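Local coordinates for protein gamma-glutamyltransferase 1 Threonine peptidase. MEROPS family T03 (Pseudomonas nitroreducens, PDB 5ZJG) that transfers the gamma-glutamyl group of glutathione and related peptides to amino acids, or to water, releasing L-cysteinylglycine, at residues Thr1-Ile6 against Ala13-Tyr18; Asp42-Lys47 against Pro66-Leu71; Asn52-Val57 against Gly94-Thr99. All blocks are in the same frame, centred on the assembly; numbering follows the deposited sequence.

Interaction 1 of 3, residues Thr1-Ile6 against Ala13-Tyr18; sequences TTHFSI and AVSNTY. With GLY (glycine), chain G.
Around the edge of the His3 imidazole, near its plane, stand two hydroxyls of the facing strand: Thr17 OG1 lies 2.6 Å from His3 ND1, a hydrogen bond in which either atom may be the donor, and Ser15 OG, itself hydrogen-bonded to Ser77 O, sits 2.9 Å from His3 CE1. The ring's other nitrogen, NE2, donates to Ser5 OG, which also bonds Gln168 O. The Phe4 ring has Asn16 CB over one face, 3.9 Å from its centroid, and Tyr18 CE1 at its edge. CG of Phe4 stands between the backbone N and the carbonyl carbon (chi1 61°), which lays the ring alongside the Asn16 amide, planes 27° apart; Asn16 OD1 is hydrogen-bonded to an aromatic side chain of the other protein chain. Strands 2-6 and 13-18 are antiparallel, with Thr2-Tyr18, Phe4-Asn16 and Ile6-Val14 as hydrogen-bonded pairs, and the sheet runs on across the interface, strand 13-18 pairing antiparallel with a strand of the other chain. A leucine in place of His3 would probably leave Thr17 OG1 without its imidazole partner and Ser5 OG with only its bond to Gln168 O among those described. Thr1, by close similarity the nucleophile, hydrogen-bonds Thr19 through OG1; being the residue just before strand 2-6, it is carried by the hairpin to the side of the bound glycine, while hydroxyls from both strands hold the imidazole.

Interaction 2 of 3, residues Asp42-Lys47 against Pro66-Leu71; sequences DDFSSK and PGKRML. With GLY (glycine), chain E.
Phe44 and Met70 bring the two segments closest, their CA atoms 5.1 Å apart; the 3-10 turn ending at Asp43 leads into an irregular loop, and 66-71 has no regular helix or strand. No direct hydrogen bond joins them. A water bridges the backbones instead, donating to Leu71 O at 2.8 Å and, weakly, to Asp43 O.

The side-chain contact centres on the Phe44 ring. Met70 CB sits squarely over one face, 3.5 Å from the ring centroid and 2° off the normal, a CH-pi contact. Because CG of Met70 lies between its backbone N and carbonyl carbon (chi1 57°) and the chain bends again at chi2 and chi3, the thioether curls round so that CE returns to the ring, 3.6 Å from Phe44 CE2. Met70 SD lies obliquely, 5.3 Å from the centroid of the Phe44 ring, in a Met-aromatic contact; a flexible, unbranched methionine suits such a wrap. Lys68 O reaches the ring edge near its plane, 3.2 Å from Phe44 CZ, where the ring hydrogens carry slight positive charge. The extended aliphatic chain of Lys68 runs past CE1 while its NZ continues to Glu65 in a salt bridge and to the carbonyls of Ala61 and Ala63.

Asp43 OD2 accepts a hydrogen bond of 2.6 Å from the amino N of the bound glycine of chain E. A basic side chain of the other protein chain, in a salt bridge with OD2, and the ligand's amino group probably favour the ionised form, while nearby Glu40 probably opposes it. An acid facing a ligand's amino group, its CB packed on Met70 CG at 3.7 Å and close to Leu71 O, fits the L-glutamate site of gamma-glutamyltransferases, in which Asp43 probably holds the substrate's alpha-amino group.

Interaction 3 of 3, residues Asn52-Val57 against Gly94-Thr99; sequences NAFGVV and GSRIFT. With GLY (glycine), chain G.
Phe54 and Ser95 mark the nearest approach, with CA atoms 6.2 Å apart, where a type I turn from Asn52 to Gly55 meets the 3-10 turn that leads into helix 97-109. The Phe54 ring lies flat against the backbone of 94-95: Gly94 CA rests over its face, 3.7 Å from the ring centroid, with Ser95 N on the same face. The ring lies too close over Gly94 CA to leave room for a CB, and the positive phi there also favours glycine. Gly94 N faces the carboxylate of the bound glycine of chain G, though the modelled distance is too short to be trusted. From Phe54, CZ lies 3.3 Å from the ligand O.

Arg96 bends at chi2 (61°) and brings NH1 to Phe54 O in a weak bond of 3.2 Å, while the same nitrogen donates to Ser95 OG at 2.9 Å; both acceptors lie in the guanidinium plane. A methyl of Val56, CG1, touches Ser95 CB at 3.6 Å. Within the turn, Asn52 OD1 accepts from Phe54 N, an Asx turn, and from Val56 N, the two arriving from opposite faces of the amide plane. Trp22 stacks with Phe54. Gln127 hydrogen-bonds Ser95 OG and Phe54 O, while Tyr135 makes a cation-pi contact with Arg96, tying the start of helix 97-109 to the region of strands 125-126 and 133-136.

All three contacts border the glutamyl pocket. Interactions 1 and 3 both lie against the glycine of chain G, Thr1 on the hairpin side and Gly94 ahead of the helix, with closest approaches too short in the model to carry detail; their own nearest atoms are about 5 Å apart and their centres 19 Å. Interaction 2 probably lines another part of the site, where Asp43 holds the amino group of a second glycine, of chain E; its nearest atoms stay about 7 Å from interaction 1. Interactions 2 and 3 touch directly: Asp42 O to Asn52 ND2 and Asp42 OD2 to Ala53 N, each 3.0 Å, are probable hydrogen bonds, coupling the Phe54 turn to the Asp43 loop.

Interaction 1 of 3, residues Thr1-Ile6 against Ala13-Tyr18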
# COMPACT_ATOMS: atom_id res chain seq x y z
N THR B 1 -4.60 -4.03 -2.52
CA THR B 1 -3.69 -3.68 -1.42
C THR B 1 -4.43 -3.81 -0.12
O THR B 1 -5.67 -3.65 -0.10
CB THR B 1 -3.18 -2.25 -1.61
OG1 THR B 1 -2.60 -2.13 -2.92
CG2 THR B 1 -2.18 -1.85 -0.51
N THR B 2 -3.71 -4.05 0.98
CA THR B 2 -4.31 -3.91 2.32
C THR B 2 -3.25 -3.51 3.34
O THR B 2 -2.05 -3.60 3.09
CB THR B 2 -5.01 -5.20 2.76
OG1 THR B 2 -5.77 -4.92 3.94
CG2 THR B 2 -4.03 -6.32 3.03
N HIS B 3 -3.71 -3.04 4.49
CA HIS B 3 -2.81 -2.51 5.52
C HIS B 3 -3.23 -2.99 6.90
O HIS B 3 -4.42 -3.06 7.19
CB HIS B 3 -2.79 -0.97 5.54
CG HIS B 3 -1.87 -0.42 6.57
ND1 HIS B 3 -0.53 -0.21 6.33
CD2 HIS B 3 -2.07 -0.08 7.88
CE1 HIS B 3 0.06 0.20 7.43
NE2 HIS B 3 -0.86 0.32 8.38
N PHE B 4 -2.24 -3.24 7.78
CA PHE B 4 -2.53 -3.47 9.20
C PHE B 4 -1.46 -2.82 10.07
O PHE B 4 -0.32 -2.57 9.65
CB PHE B 4 -2.68 -4.95 9.53
CG PHE B 4 -1.48 -5.79 9.24
CD1 PHE B 4 -0.48 -5.93 10.21
CD2 PHE B 4 -1.37 -6.48 8.05
CE1 PHE B 4 0.65 -6.73 9.95
CE2 PHE B 4 -0.27 -7.30 7.80
CZ PHE B 4 0.73 -7.42 8.75
N SER B 5 -1.86 -2.52 11.30
CA SER B 5 -1.08 -1.74 12.25
C SER B 5 -1.08 -2.50 13.56
O SER B 5 -2.12 -3.04 13.96
CB SER B 5 -1.68 -0.35 12.45
OG SER B 5 -1.59 0.41 11.26
N ILE B 6 0.07 -2.55 14.24
CA ILE B 6 0.21 -3.31 15.49
C ILE B 6 1.11 -2.54 16.43
O ILE B 6 2.12 -1.98 16.03
CB ILE B 6 0.78 -4.73 15.27
CG1 ILE B 6 -0.17 -5.57 14.40
CG2 ILE B 6 1.01 -5.42 16.61
CD1 ILE B 6 0.40 -6.88 13.92
N ALA B 13 6.17 -1.08 17.47
CA ALA B 13 5.09 -0.94 16.51
C ALA B 13 5.51 -1.47 15.15
O ALA B 13 6.67 -1.37 14.76
CB ALA B 13 4.65 0.52 16.36
N VAL B 14 4.53 -2.02 14.44
CA VAL B 14 4.67 -2.41 13.04
C VAL B 14 3.51 -1.81 12.27
O VAL B 14 2.35 -1.91 12.68
CB VAL B 14 4.68 -3.94 12.88
CG1 VAL B 14 4.55 -4.34 11.45
CG2 VAL B 14 5.94 -4.52 13.47
N SER B 15 3.82 -1.23 11.12
CA SER B 15 2.84 -0.74 10.17
C SER B 15 3.18 -1.40 8.85
O SER B 15 4.30 -1.22 8.36
CB SER B 15 2.94 0.79 10.09
OG SER B 15 1.81 1.38 9.48
N ASN B 16 2.27 -2.21 8.31
CA ASN B 16 2.57 -3.09 7.18
C ASN B 16 1.50 -2.93 6.10
O ASN B 16 0.32 -3.21 6.34
CB ASN B 16 2.65 -4.54 7.62
CG ASN B 16 3.18 -5.41 6.50
OD1 ASN B 16 4.38 -5.57 6.39
ND2 ASN B 16 2.30 -5.95 5.68
N THR B 17 1.93 -2.50 4.90
CA THR B 17 1.07 -2.44 3.73
C THR B 17 1.60 -3.45 2.73
O THR B 17 2.80 -3.44 2.42
CB THR B 17 1.05 -1.04 3.10
OG1 THR B 17 0.90 -0.02 4.12
CG2 THR B 17 -0.10 -0.95 2.08
N TYR B 18 0.74 -4.34 2.23
CA TYR B 18 1.23 -5.25 1.19
C TYR B 18 0.09 -5.54 0.23
O TYR B 18 -1.06 -5.14 0.46
CB TYR B 18 1.90 -6.50 1.78
CG TYR B 18 1.02 -7.55 2.46
CD1 TYR B 18 -0.21 -7.23 3.05
CD2 TYR B 18 1.46 -8.85 2.55
CE1 TYR B 18 -0.99 -8.22 3.65
CE2 TYR B 18 0.70 -9.85 3.14
CZ TYR B 18 -0.51 -9.52 3.71
OH TYR B 18 -1.28 -10.49 4.28
N GLY G . -6.76 -0.57 -4.74
CA GLY G . -5.75 -1.19 -3.90
C GLY G . -4.41 -0.52 -4.07
O GLY G . -3.70 -0.75 -5.05
OXT GLY G . -3.99 0.25 -3.21

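Interaction 2 of 3, residues Asp42-Lys47 against Pro66-Leu71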
# COMPACT_ATOMS: atom_id res chain seq x y z
N ASP B 42 2.25 -3.23 -13.53
CA ASP B 42 1.57 -2.04 -14.05
C ASP B 42 1.93 -0.77 -13.29
O ASP B 42 1.57 0.32 -13.74
CB ASP B 42 0.05 -2.24 -14.03
CG ASP B 42 -0.70 -1.11 -14.74
OD1 ASP B 42 -0.58 -0.97 -15.98
OD2 ASP B 42 -1.41 -0.34 -14.06
N ASP B 43 2.64 -0.88 -12.16
CA ASP B 43 3.10 0.29 -11.43
C ASP B 43 4.35 0.91 -12.05
O ASP B 43 4.68 2.06 -11.73
CB ASP B 43 3.34 -0.08 -9.95
CG ASP B 43 2.07 -0.04 -9.12
OD1 ASP B 43 1.03 0.43 -9.64
OD2 ASP B 43 2.13 -0.49 -7.95
N PHE B 44 5.02 0.20 -12.96
CA PHE B 44 6.00 0.83 -13.82
C PHE B 44 5.29 1.71 -14.84
O PHE B 44 4.09 1.58 -15.09
CB PHE B 44 6.81 -0.21 -14.61
CG PHE B 44 7.91 -0.91 -13.84
CD1 PHE B 44 8.97 -0.22 -13.29
CD2 PHE B 44 7.91 -2.30 -13.75
CE1 PHE B 44 9.99 -0.89 -12.62
CE2 PHE B 44 8.93 -2.99 -13.09
CZ PHE B 44 9.96 -2.29 -12.52
N SER B 45 6.05 2.63 -15.43
CA SER B 45 5.56 3.33 -16.61
C SER B 45 5.81 2.43 -17.82
O SER B 45 6.95 2.00 -18.04
CB SER B 45 6.26 4.68 -16.75
OG SER B 45 6.01 5.22 -18.04
N SER B 46 4.74 2.09 -18.54
CA SER B 46 4.87 1.25 -19.73
C SER B 46 5.28 2.05 -20.95
O SER B 46 5.87 1.49 -21.89
CB SER B 46 3.55 0.53 -20.03
OG SER B 46 3.19 -0.38 -19.00
N LYS B 47 4.98 3.34 -20.94
CA LYS B 47 5.30 4.23 -22.03
C LYS B 47 5.29 5.65 -21.47
O LYS B 47 4.39 6.00 -20.69
CB LYS B 47 4.29 4.08 -23.17
CG LYS B 47 4.64 4.86 -24.42
CD LYS B 47 3.67 4.55 -25.54
CE LYS B 47 4.06 5.28 -26.81
NZ LYS B 47 3.06 5.05 -27.89
N PRO B 66 15.14 -4.77 -15.90
CA PRO B 66 15.29 -6.03 -15.17
C PRO B 66 15.80 -5.78 -13.76
O PRO B 66 16.68 -4.95 -13.53
CB PRO B 66 16.31 -6.81 -16.01
CG PRO B 66 16.33 -6.18 -17.31
CD PRO B 66 15.96 -4.74 -17.13
N GLY B 67 15.22 -6.52 -12.81
CA GLY B 67 15.64 -6.45 -11.42
C GLY B 67 15.20 -5.22 -10.66
O GLY B 67 15.59 -5.04 -9.50
N LYS B 68 14.37 -4.38 -11.26
CA LYS B 68 14.01 -3.09 -10.69
C LYS B 68 12.69 -3.18 -9.95
O LYS B 68 11.78 -3.90 -10.37
CB LYS B 68 13.90 -2.06 -11.81
CG LYS B 68 13.70 -0.62 -11.39
CD LYS B 68 13.69 0.24 -12.66
CE LYS B 68 13.56 1.73 -12.40
NZ LYS B 68 13.56 2.45 -13.73
N ARG B 69 12.59 -2.43 -8.85
CA ARG B 69 11.36 -2.29 -8.08
C ARG B 69 10.51 -1.18 -8.68
O ARG B 69 11.00 -0.07 -8.95
CB ARG B 69 11.68 -1.97 -6.61
CG ARG B 69 12.31 -3.14 -5.86
CD ARG B 69 13.09 -2.72 -4.63
NE ARG B 69 12.98 -3.73 -3.57
CZ ARG B 69 13.76 -4.80 -3.46
NH1 ARG B 69 14.73 -5.03 -4.33
NH2 ARG B 69 13.58 -5.64 -2.45
N MET B 70 9.25 -1.49 -8.92
CA MET B 70 8.33 -0.54 -9.52
C MET B 70 7.84 0.46 -8.47
O MET B 70 7.58 0.09 -7.33
CB MET B 70 7.15 -1.27 -10.19
CG MET B 70 6.28 -2.21 -9.39
SD MET B 70 7.06 -3.67 -8.67
CE MET B 70 7.69 -4.57 -10.07
N LEU B 71 7.76 1.73 -8.86
CA LEU B 71 7.40 2.78 -7.92
C LEU B 71 6.05 2.48 -7.29
O LEU B 71 5.10 2.09 -7.97
CB LEU B 71 7.33 4.13 -8.64
CG LEU B 71 7.01 5.33 -7.74
CD1 LEU B 71 8.24 5.62 -6.90
CD2 LEU B 71 6.68 6.53 -8.64
N GLY E . 0.13 -1.22 -6.40
CA GLY E . -0.18 0.10 -5.86
C GLY E . 1.01 0.67 -5.12
O GLY E . 1.11 1.87 -4.87
OXT GLY E . 1.92 -0.08 -4.77
O HOH W 1 3.34 3.84 -9.20

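Interaction 3 of 3, residues Asn52-Val57 against Gly94-Thr99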
# COMPACT_ATOMS: atom_id res chain seq x y z
N ASN B 52 -1.12 4.71 -16.19
CA ASN B 52 -1.39 3.33 -15.82
C ASN B 52 -2.81 3.23 -15.25
O ASN B 52 -3.63 4.15 -15.41
CB ASN B 52 -0.31 2.83 -14.85
CG ASN B 52 -0.52 3.31 -13.41
OD1 ASN B 52 -1.29 4.23 -13.15
ND2 ASN B 52 0.22 2.71 -12.48
N ALA B 53 -3.13 2.11 -14.61
CA ALA B 53 -4.50 1.86 -14.18
C ALA B 53 -4.95 2.83 -13.10
O ALA B 53 -6.16 3.01 -12.91
CB ALA B 53 -4.64 0.42 -13.69
N PHE B 54 -4.01 3.45 -12.38
CA PHE B 54 -4.34 4.48 -11.40
C PHE B 54 -4.27 5.89 -11.95
O PHE B 54 -4.45 6.85 -11.19
CB PHE B 54 -3.41 4.36 -10.19
CG PHE B 54 -3.68 3.17 -9.35
CD1 PHE B 54 -4.80 3.11 -8.54
CD2 PHE B 54 -2.82 2.08 -9.38
CE1 PHE B 54 -5.05 1.99 -7.77
CE2 PHE B 54 -3.07 0.96 -8.62
CZ PHE B 54 -4.18 0.91 -7.81
N GLY B 55 -4.01 6.06 -13.25
CA GLY B 55 -3.96 7.39 -13.82
C GLY B 55 -2.63 8.12 -13.66
O GLY B 55 -2.54 9.30 -14.01
N VAL B 56 -1.61 7.47 -13.11
CA VAL B 56 -0.33 8.12 -12.87
C VAL B 56 0.60 7.84 -14.04
O VAL B 56 0.47 6.82 -14.74
CB VAL B 56 0.30 7.68 -11.53
CG1 VAL B 56 -0.59 8.14 -10.39
CG2 VAL B 56 0.51 6.16 -11.46
N VAL B 57 1.55 8.74 -14.26
CA VAL B 57 2.45 8.65 -15.41
C VAL B 57 3.90 8.66 -14.92
O VAL B 57 4.19 8.87 -13.74
CB VAL B 57 2.20 9.78 -16.43
CG1 VAL B 57 0.77 9.74 -16.94
CG2 VAL B 57 2.51 11.14 -15.84
N GLY B 94 -3.77 2.51 -3.96
CA GLY B 94 -2.97 2.92 -5.10
C GLY B 94 -2.48 4.34 -4.93
O GLY B 94 -1.97 4.72 -3.88
N SER B 95 -2.64 5.15 -5.99
CA SER B 95 -2.15 6.53 -5.97
C SER B 95 -2.88 7.43 -4.98
O SER B 95 -2.47 8.57 -4.83
CB SER B 95 -2.26 7.16 -7.37
OG SER B 95 -3.60 7.23 -7.81
N ARG B 96 -3.93 6.94 -4.32
CA ARG B 96 -4.63 7.67 -3.28
C ARG B 96 -4.05 7.44 -1.88
O ARG B 96 -4.50 8.09 -0.93
CB ARG B 96 -6.11 7.25 -3.27
CG ARG B 96 -6.98 7.76 -4.43
CD ARG B 96 -6.51 7.29 -5.82
NE ARG B 96 -7.61 7.40 -6.78
CZ ARG B 96 -7.50 7.22 -8.10
NH1 ARG B 96 -6.32 6.93 -8.64
NH2 ARG B 96 -8.57 7.33 -8.87
N ILE B 97 -3.07 6.55 -1.73
CA ILE B 97 -2.66 6.13 -0.38
C ILE B 97 -2.12 7.30 0.41
O ILE B 97 -2.54 7.54 1.55
CB ILE B 97 -1.63 4.99 -0.47
CG1 ILE B 97 -2.35 3.72 -0.90
CG2 ILE B 97 -0.89 4.81 0.86
CD1 ILE B 97 -1.40 2.58 -1.29
N PHE B 98 -1.13 8.00 -0.13
CA PHE B 98 -0.51 9.03 0.70
C PHE B 98 -1.34 10.30 0.80
O PHE B 98 -1.20 11.02 1.80
CB PHE B 98 0.91 9.35 0.22
CG PHE B 98 1.03 9.62 -1.24
CD1 PHE B 98 0.76 10.88 -1.74
CD2 PHE B 98 1.45 8.62 -2.12
CE1 PHE B 98 0.89 11.15 -3.12
CE2 PHE B 98 1.56 8.88 -3.47
CZ PHE B 98 1.28 10.14 -3.96
N THR B 99 -2.22 10.61 -0.17
CA THR B 99 -3.17 11.70 0.09
C THR B 99 -4.19 11.32 1.16
O THR B 99 -4.61 12.19 1.94
CB THR B 99 -3.91 12.12 -1.19
OG1 THR B 99 -4.65 11.02 -1.74
CG2 THR B 99 -2.90 12.64 -2.22
N GLY G . -6.76 -0.57 -4.74
CA GLY G . -5.75 -1.19 -3.90
C GLY G . -4.41 -0.52 -4.07
O GLY G . -3.70 -0.75 -5.05
OXT GLY G . -3.99 0.25 -3.21